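Local coordinates for biogenic amine-binding protein (Rhodnius prolixus, PDB 4GE1), which binds biogenic amines, probably including serotonin and norepinephrine, in the saliva of a blood-feeding insect, and has tryptamine in its pocket here, at residues A[42-50]-A[177-188]; A[70-78]-A[89-98]. One frame throughout, in Å; residues are numbered along the deposited sequence.

In the fold
Both contacts belong to one antiparallel lipocalin barrel and lie about 12 Å apart, centre to centre. Interaction 1 lays the C-terminal helix on the outer side of strand 43-50, while interaction 2 is the hairpin of strands 69-78 and 88-96, which carries Asp73 and Tyr89 of the amine pocket. The two meet directly, probably through hydrogen bonds: Gln178 OE1 lies 2.4 Å from Tyr70 OH, and Asp180 OD2 lies 2.5 Å from Tyr72 OH. The 177-188 segment thus spans the outside of the barrel from 43-50 to 70-78. Tryptamine is bound within the barrel, about 6 Å from the side chain of Thr44 (nearest atoms) and hydrogen-bonded to Asp73.

Interaction 1: residues A[42-50]-A[177-188]; sequences NCTKFLHQK and CQYDDETLQKLL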
# COMPACT_ATOMS: atom_id res chain seq x y z
N ASN A 42 3.63 -11.44 -4.53
CA ASN A 42 2.57 -11.62 -3.53
C ASN A 42 1.18 -11.08 -3.92
O ASN A 42 1.05 -10.23 -4.82
CB ASN A 42 2.95 -10.97 -2.20
CG ASN A 42 4.28 -11.46 -1.65
OD1 ASN A 42 4.43 -12.64 -1.31
ND2 ASN A 42 5.23 -10.55 -1.53
N CYS A 43 0.16 -11.57 -3.21
CA CYS A 43 -1.20 -11.05 -3.30
C CYS A 43 -1.42 -10.23 -2.03
O CYS A 43 -1.44 -10.78 -0.92
CB CYS A 43 -2.20 -12.20 -3.32
SG CYS A 43 -1.92 -13.41 -4.62
N THR A 44 -1.57 -8.93 -2.19
CA THR A 44 -1.74 -8.08 -1.02
C THR A 44 -3.12 -7.42 -1.00
O THR A 44 -3.59 -6.87 -2.00
CB THR A 44 -0.64 -7.01 -0.90
OG1 THR A 44 0.62 -7.64 -0.58
CG2 THR A 44 -1.00 -6.02 0.21
N LYS A 45 -3.78 -7.50 0.14
CA LYS A 45 -5.00 -6.76 0.38
C LYS A 45 -4.77 -5.98 1.65
O LYS A 45 -4.12 -6.47 2.59
CB LYS A 45 -6.19 -7.71 0.54
CG LYS A 45 -7.49 -7.03 0.97
CD LYS A 45 -8.65 -8.02 1.00
CE LYS A 45 -9.97 -7.32 1.29
NZ LYS A 45 -11.15 -8.24 1.17
N PHE A 46 -5.25 -4.74 1.70
CA PHE A 46 -5.16 -4.02 2.96
C PHE A 46 -6.45 -3.32 3.37
O PHE A 46 -7.30 -3.00 2.54
CB PHE A 46 -3.91 -3.12 3.07
CG PHE A 46 -3.81 -2.02 2.04
CD1 PHE A 46 -4.06 -0.70 2.40
CD2 PHE A 46 -3.38 -2.28 0.75
CE1 PHE A 46 -3.92 0.35 1.48
CE2 PHE A 46 -3.23 -1.24 -0.18
CZ PHE A 46 -3.51 0.07 0.18
N LEU A 47 -6.59 -3.14 4.67
CA LEU A 47 -7.79 -2.57 5.26
C LEU A 47 -7.38 -1.33 6.04
O LEU A 47 -6.43 -1.37 6.82
CB LEU A 47 -8.42 -3.59 6.21
CG LEU A 47 -9.88 -3.42 6.64
CD1 LEU A 47 -10.78 -3.60 5.43
CD2 LEU A 47 -10.23 -4.41 7.73
N HIS A 48 -8.09 -0.22 5.86
CA HIS A 48 -7.68 0.95 6.61
C HIS A 48 -8.80 1.88 7.08
O HIS A 48 -9.93 1.82 6.60
CB HIS A 48 -6.54 1.72 5.91
CG HIS A 48 -6.88 2.20 4.53
ND1 HIS A 48 -5.92 2.69 3.66
CD2 HIS A 48 -8.06 2.29 3.88
CE1 HIS A 48 -6.50 3.04 2.53
NE2 HIS A 48 -7.80 2.81 2.63
N GLN A 49 -8.47 2.72 8.06
CA GLN A 49 -9.46 3.61 8.64
C GLN A 49 -8.81 4.89 9.13
O GLN A 49 -7.62 4.93 9.44
CB GLN A 49 -10.15 2.93 9.82
CG GLN A 49 -9.16 2.28 10.78
CD GLN A 49 -9.72 2.02 12.17
OE1 GLN A 49 -10.86 1.54 12.33
NE2 GLN A 49 -8.91 2.30 13.18
N LYS A 50 -9.63 5.94 9.20
CA LYS A 50 -9.27 7.18 9.85
C LYS A 50 -10.32 7.42 10.94
O LYS A 50 -11.51 7.52 10.64
CB LYS A 50 -9.30 8.33 8.84
CG LYS A 50 -9.00 9.70 9.46
CD LYS A 50 -9.18 10.84 8.45
CE LYS A 50 -10.47 11.63 8.71
NZ LYS A 50 -10.47 12.37 10.01
N CYS A 177 -4.55 -16.86 -5.36
CA CYS A 177 -4.50 -15.71 -4.46
C CYS A 177 -5.41 -15.90 -3.26
O CYS A 177 -6.53 -16.41 -3.40
CB CYS A 177 -4.85 -14.40 -5.19
SG CYS A 177 -3.43 -13.56 -5.98
N GLN A 178 -4.93 -15.52 -2.08
CA GLN A 178 -5.84 -15.43 -0.94
C GLN A 178 -5.46 -14.31 0.03
O GLN A 178 -4.35 -13.76 -0.03
CB GLN A 178 -6.00 -16.78 -0.24
CG GLN A 178 -4.75 -17.32 0.40
CD GLN A 178 -4.99 -18.65 1.08
OE1 GLN A 178 -4.90 -18.76 2.31
NE2 GLN A 178 -5.28 -19.67 0.29
N TYR A 179 -6.40 -13.96 0.89
CA TYR A 179 -6.30 -12.77 1.71
C TYR A 179 -6.83 -13.11 3.10
O TYR A 179 -7.91 -13.70 3.24
CB TYR A 179 -7.13 -11.66 1.08
CG TYR A 179 -6.78 -11.41 -0.38
CD1 TYR A 179 -5.63 -10.70 -0.71
CD2 TYR A 179 -7.57 -11.89 -1.40
CE1 TYR A 179 -5.28 -10.48 -2.04
CE2 TYR A 179 -7.24 -11.67 -2.74
CZ TYR A 179 -6.09 -10.96 -3.04
OH TYR A 179 -5.74 -10.73 -4.35
N ASP A 180 -6.08 -12.75 4.14
CA ASP A 180 -6.47 -13.09 5.50
C ASP A 180 -7.40 -12.02 6.06
O ASP A 180 -7.01 -11.23 6.91
CB ASP A 180 -5.24 -13.25 6.39
CG ASP A 180 -5.56 -13.93 7.71
OD1 ASP A 180 -6.77 -14.03 8.04
OD2 ASP A 180 -4.62 -14.35 8.42
N ASP A 181 -8.62 -11.99 5.55
CA ASP A 181 -9.63 -11.02 5.99
C ASP A 181 -9.87 -11.01 7.50
O ASP A 181 -10.11 -9.95 8.08
CB ASP A 181 -10.94 -11.27 5.25
CG ASP A 181 -10.91 -10.77 3.82
OD1 ASP A 181 -10.67 -9.57 3.62
OD2 ASP A 181 -11.12 -11.58 2.89
N GLU A 182 -9.82 -12.17 8.13
CA GLU A 182 -10.13 -12.21 9.56
C GLU A 182 -9.00 -11.58 10.37
O GLU A 182 -9.26 -10.88 11.35
CB GLU A 182 -10.48 -13.62 10.04
CG GLU A 182 -9.33 -14.36 10.70
CD GLU A 182 -9.79 -15.25 11.84
OE1 GLU A 182 -10.87 -15.87 11.72
OE2 GLU A 182 -9.07 -15.31 12.86
N THR A 183 -7.76 -11.79 9.95
CA THR A 183 -6.63 -11.16 10.62
C THR A 183 -6.63 -9.66 10.37
O THR A 183 -6.31 -8.87 11.25
CB THR A 183 -5.28 -11.77 10.20
OG1 THR A 183 -5.19 -13.11 10.68
CG2 THR A 183 -4.12 -10.97 10.78
N LEU A 184 -7.02 -9.28 9.15
CA LEU A 184 -7.10 -7.87 8.80
C LEU A 184 -8.05 -7.15 9.77
O LEU A 184 -7.69 -6.14 10.38
CB LEU A 184 -7.58 -7.69 7.35
CG LEU A 184 -6.62 -7.99 6.19
CD1 LEU A 184 -7.32 -7.72 4.87
CD2 LEU A 184 -5.35 -7.15 6.29
N GLN A 185 -9.26 -7.69 9.90
CA GLN A 185 -10.28 -7.10 10.77
C GLN A 185 -9.82 -7.09 12.23
O GLN A 185 -9.92 -6.08 12.92
CB GLN A 185 -11.61 -7.85 10.60
CG GLN A 185 -12.67 -7.54 11.67
CD GLN A 185 -13.31 -6.17 11.51
OE1 GLN A 185 -13.23 -5.54 10.44
NE2 GLN A 185 -13.95 -5.69 12.57
N LYS A 186 -9.27 -8.21 12.69
CA LYS A 186 -8.79 -8.32 14.06
C LYS A 186 -7.67 -7.33 14.40
O LYS A 186 -7.72 -6.67 15.44
CB LYS A 186 -8.33 -9.76 14.31
CG LYS A 186 -8.02 -10.08 15.76
CD LYS A 186 -7.53 -11.51 15.88
CE LYS A 186 -6.21 -11.69 15.14
NZ LYS A 186 -5.12 -10.91 15.77
N LEU A 187 -6.66 -7.23 13.54
CA LEU A 187 -5.54 -6.34 13.84
C LEU A 187 -5.97 -4.87 13.77
O LEU A 187 -5.48 -4.03 14.53
CB LEU A 187 -4.34 -6.62 12.93
CG LEU A 187 -3.58 -7.92 13.23
CD1 LEU A 187 -2.42 -8.12 12.29
CD2 LEU A 187 -3.10 -7.93 14.67
N LEU A 188 -6.90 -4.57 12.88
CA LEU A 188 -7.39 -3.21 12.75
C LEU A 188 -8.03 -2.73 14.05
O LEU A 188 -7.90 -1.56 14.43
CB LEU A 188 -8.40 -3.11 11.60
CG LEU A 188 -8.83 -1.69 11.23
CD1 LEU A 188 -7.84 -1.05 10.28
CD2 LEU A 188 -10.22 -1.71 10.62
O HOH W 1 -3.18 -11.53 1.28
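Lys45 reaches out from its strand over Tyr179 to Asp181 at the start of the helix. With CG anti to the backbone N (chi1 173°) and the rest of the chain extended, each of its carbons finds a partner. CB sits 3.3 Å from Tyr179 CD1, CG packs on Leu184 CD1, CD lies near both Tyr179 CB and Asp181 OD1, and CE runs on toward that same oxygen. At the tip, NZ forms a salt bridge of 2.8 Å with Asp181 OD1, taken on the syn lone pair; Tyr25 OH is a second partner of the ammonium. The lysine crosses both Tyr179 and Asp181 at about a right angle.

Helix 181-189, the last of the chain and distinct from the usual lipocalin helix after the barrel strands (probably 150-159), lies against the outside of the barrel, nearly along strand 43-50, at 26° and 8.7 Å between axes. A disulfide ties the near end: Cys43 SG and Cys177 SG are joined at 2.0 Å with chi3 -73°, and Cys43 CB packs beside Tyr179 CE1. Close by, a water is placed to bridge Cys43 O and Gln178 O. Farther along, Leu47 CD2 meets the helix between Leu184 and Leu188, reaching Leu188 CD2 at 4.0 Å. Leu188 CD1 turns back to the strand and touches Gln49 CG at 3.6 Å, while its CD2 lies by Gln49 OE1. Asp180, the N-cap, precedes the helix, and its OD1 accepts Thr183 N at 3.1 Å from above the carboxylate plane; its OD2 takes the hydroxyl of Thr183 and that of Tyr72 on strand 69-78, two strands along the sheet.

Interaction 2: residues A[70-78]-A[89-98]; sequences YSYDISFAK and YTAKNVIVEK. With TSS (2-(1H-indol-3-yl)ethanamine), chain E.
Asn93 lies between Asp73 and Ser75 of the facing strand, its single amide nitrogen serving both. Strands 69-78 and 88-96 form an antiparallel beta hairpin of the lipocalin barrel, and on this side of the sheet they line the amine pocket. Asn93 ND2 donates to Asp73 OD2 at 3.0 Å and to Ser75 OG at 2.9 Å; both acceptors lie close to the amide plane and both bonds are nearly straight. Asn93 CG is anti to the backbone N (chi1 179°), which carries the amide across toward the other strand. Asp73 OD2 is met by ND2 on its anti side, with the carboxylate and amide planes 59° apart. The same oxygen takes the tryptamine amine, N1 to Asp73 OD2 2.7 Å, an interaction probably strengthened by opposite charges, while Asp73 OD1 is held by Asn62. Asn93 OD1 in turn accepts from Arg106, so the amide is fixed at both ends.

The middle of the hairpin is tight: Ile74 and Val94 exchange two backbone hydrogen bonds, as do Phe76 and Lys92. On the reverse side Val94 CG2 meets the edge of the Phe76 ring, 3.7 Å from CE1, and Ile74 CG2 lies over one face of that ring, offset toward its rim. Toward Lys98 the contact opens to solvent: a water accepts from Tyr72 N and donates to Val96 O, and the exposed Lys98 lies side by side with Tyr72, whose hydroxyl is bonded to Asp180. The aliphatic part of that lysine runs along the tyrosine, bringing Lys98 CD to 3.8 Å from Tyr72 OH.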
# COMPACT_ATOMS: atom_id res chain seq x y z
N TYR A 70 1.78 -16.21 4.70
CA TYR A 70 1.31 -14.85 4.88
C TYR A 70 2.36 -14.05 5.61
O TYR A 70 3.07 -14.58 6.46
CB TYR A 70 0.05 -14.83 5.74
CG TYR A 70 -1.20 -15.27 5.03
CD1 TYR A 70 -1.66 -16.59 5.12
CD2 TYR A 70 -1.95 -14.36 4.28
CE1 TYR A 70 -2.81 -16.99 4.48
CE2 TYR A 70 -3.11 -14.75 3.63
CZ TYR A 70 -3.54 -16.07 3.74
OH TYR A 70 -4.68 -16.46 3.10
N SER A 71 2.44 -12.77 5.30
CA SER A 71 3.13 -11.82 6.16
C SER A 71 2.20 -10.64 6.39
O SER A 71 1.35 -10.34 5.55
CB SER A 71 4.43 -11.35 5.51
OG SER A 71 4.14 -10.51 4.40
N TYR A 72 2.36 -9.98 7.52
CA TYR A 72 1.47 -8.89 7.90
C TYR A 72 2.27 -7.67 8.31
O TYR A 72 3.36 -7.79 8.88
CB TYR A 72 0.57 -9.32 9.07
CG TYR A 72 -0.13 -10.64 8.86
CD1 TYR A 72 0.44 -11.84 9.31
CD2 TYR A 72 -1.37 -10.70 8.23
CE1 TYR A 72 -0.20 -13.06 9.13
CE2 TYR A 72 -2.02 -11.93 8.03
CZ TYR A 72 -1.43 -13.10 8.49
OH TYR A 72 -2.08 -14.31 8.32
N ASP A 73 1.74 -6.49 8.01
CA ASP A 73 2.34 -5.24 8.48
C ASP A 73 1.26 -4.18 8.69
O ASP A 73 0.15 -4.29 8.17
CB ASP A 73 3.49 -4.74 7.58
CG ASP A 73 3.08 -4.52 6.14
OD1 ASP A 73 3.20 -5.47 5.33
OD2 ASP A 73 2.67 -3.39 5.79
N ILE A 74 1.59 -3.16 9.47
CA ILE A 74 0.60 -2.14 9.80
C ILE A 74 1.23 -0.77 9.73
O ILE A 74 2.28 -0.53 10.32
CB ILE A 74 0.03 -2.34 11.21
CG1 ILE A 74 -0.46 -3.78 11.39
CG2 ILE A 74 -1.09 -1.33 11.48
CD1 ILE A 74 -0.84 -4.13 12.84
N SER A 75 0.57 0.14 9.02
CA SER A 75 1.00 1.53 9.00
C SER A 75 0.19 2.36 9.98
O SER A 75 -1.05 2.30 9.99
CB SER A 75 0.88 2.13 7.61
OG SER A 75 1.77 1.50 6.72
N PHE A 76 0.90 3.15 10.79
CA PHE A 76 0.26 4.08 11.71
C PHE A 76 0.66 5.49 11.32
O PHE A 76 1.85 5.78 11.15
CB PHE A 76 0.72 3.83 13.15
CG PHE A 76 0.52 2.43 13.62
CD1 PHE A 76 1.47 1.45 13.34
CD2 PHE A 76 -0.58 2.08 14.39
CE1 PHE A 76 1.30 0.15 13.80
CE2 PHE A 76 -0.76 0.79 14.85
CZ PHE A 76 0.18 -0.19 14.55
N ALA A 77 -0.33 6.37 11.18
CA ALA A 77 -0.05 7.78 10.92
C ALA A 77 -1.10 8.64 11.59
O ALA A 77 -2.06 8.13 12.19
CB ALA A 77 -0.03 8.05 9.43
N LYS A 78 -0.89 9.95 11.51
CA LYS A 78 -1.84 10.92 12.01
C LYS A 78 -2.05 11.96 10.93
O LYS A 78 -1.20 12.14 10.06
CB LYS A 78 -1.33 11.57 13.30
CG LYS A 78 -1.04 10.57 14.41
CD LYS A 78 -0.58 11.25 15.69
CE LYS A 78 -1.75 11.62 16.58
NZ LYS A 78 -1.28 12.09 17.91
N TYR A 89 2.34 11.60 2.80
CA TYR A 89 2.50 11.51 4.25
C TYR A 89 3.61 10.54 4.63
O TYR A 89 4.09 9.77 3.80
CB TYR A 89 1.18 11.11 4.93
CG TYR A 89 0.64 9.74 4.56
CD1 TYR A 89 0.71 8.68 5.46
CD2 TYR A 89 0.03 9.51 3.33
CE1 TYR A 89 0.21 7.41 5.13
CE2 TYR A 89 -0.47 8.25 3.00
CZ TYR A 89 -0.38 7.21 3.90
OH TYR A 89 -0.88 5.97 3.58
N THR A 90 4.01 10.62 5.89
CA THR A 90 4.94 9.66 6.45
C THR A 90 4.21 8.77 7.46
O THR A 90 3.33 9.23 8.20
CB THR A 90 6.11 10.37 7.14
OG1 THR A 90 6.56 11.45 6.32
CG2 THR A 90 7.25 9.40 7.37
N ALA A 91 4.58 7.51 7.48
CA ALA A 91 3.97 6.56 8.40
C ALA A 91 5.05 5.74 9.07
O ALA A 91 6.14 5.55 8.52
CB ALA A 91 2.98 5.67 7.66
N LYS A 92 4.76 5.29 10.28
CA LYS A 92 5.56 4.25 10.91
C LYS A 92 4.92 2.93 10.48
O LYS A 92 3.72 2.71 10.68
CB LYS A 92 5.53 4.41 12.43
CG LYS A 92 6.29 3.33 13.20
CD LYS A 92 7.70 3.16 12.64
CE LYS A 92 8.71 2.85 13.74
NZ LYS A 92 8.88 4.01 14.65
N ASN A 93 5.70 2.07 9.85
CA ASN A 93 5.18 0.77 9.44
C ASN A 93 5.84 -0.34 10.23
O ASN A 93 7.07 -0.40 10.34
CB ASN A 93 5.31 0.57 7.93
CG ASN A 93 4.78 -0.79 7.47
OD1 ASN A 93 5.51 -1.78 7.45
ND2 ASN A 93 3.51 -0.84 7.09
N VAL A 94 5.00 -1.19 10.82
CA VAL A 94 5.46 -2.24 11.70
C VAL A 94 5.15 -3.60 11.09
O VAL A 94 4.00 -3.90 10.77
CB VAL A 94 4.79 -2.13 13.08
CG1 VAL A 94 5.45 -3.07 14.08
CG2 VAL A 94 4.86 -0.69 13.58
N ILE A 95 6.19 -4.41 10.91
CA ILE A 95 6.01 -5.78 10.44
C ILE A 95 5.64 -6.60 11.66
O ILE A 95 6.37 -6.59 12.66
CB ILE A 95 7.31 -6.34 9.83
CG1 ILE A 95 7.90 -5.37 8.80
CG2 ILE A 95 7.08 -7.72 9.23
CD1 ILE A 95 6.98 -5.07 7.65
N VAL A 96 4.51 -7.31 11.60
CA VAL A 96 4.02 -8.03 12.76
C VAL A 96 3.63 -9.48 12.48
O VAL A 96 3.34 -9.87 11.35
CB VAL A 96 2.79 -7.33 13.36
CG1 VAL A 96 3.13 -5.88 13.70
CG2 VAL A 96 1.64 -7.38 12.38
N GLU A 97 3.64 -10.28 13.54
CA GLU A 97 3.06 -11.62 13.53
C GLU A 97 1.54 -11.52 13.41
O GLU A 97 0.96 -10.45 13.59
CB GLU A 97 3.40 -12.36 14.82
CG GLU A 97 4.88 -12.50 15.11
CD GLU A 97 5.55 -13.54 14.23
OE1 GLU A 97 4.84 -14.14 13.39
OE2 GLU A 97 6.77 -13.75 14.37
N LYS A 98 0.91 -12.65 13.13
CA LYS A 98 -0.54 -12.72 12.99
C LYS A 98 -1.24 -12.13 14.20
O LYS A 98 -2.30 -11.51 14.06
CB LYS A 98 -0.97 -14.18 12.80
CG LYS A 98 -2.43 -14.36 12.43
CD LYS A 98 -2.67 -15.72 11.78
CE LYS A 98 -3.56 -16.60 12.63
NZ LYS A 98 -3.92 -17.86 11.92
N1 TSS E . 2.55 -2.60 3.23
CA TSS E . 3.81 -1.97 2.90
CB TSS E . 3.95 -1.38 1.54
CG TSS E . 2.75 -0.70 0.95
CD1 TSS E . 1.98 -1.15 -0.11
NE1 TSS E . 1.00 -0.26 -0.36
CE2 TSS E . 1.10 0.78 0.54
CD2 TSS E . 2.17 0.54 1.36
CZ2 TSS E . 0.31 1.95 0.71
CH2 TSS E . 0.63 2.87 1.71
CZ3 TSS E . 1.73 2.62 2.54
CE3 TSS E . 2.50 1.46 2.37
O HOH W 2 4.35 -10.98 9.34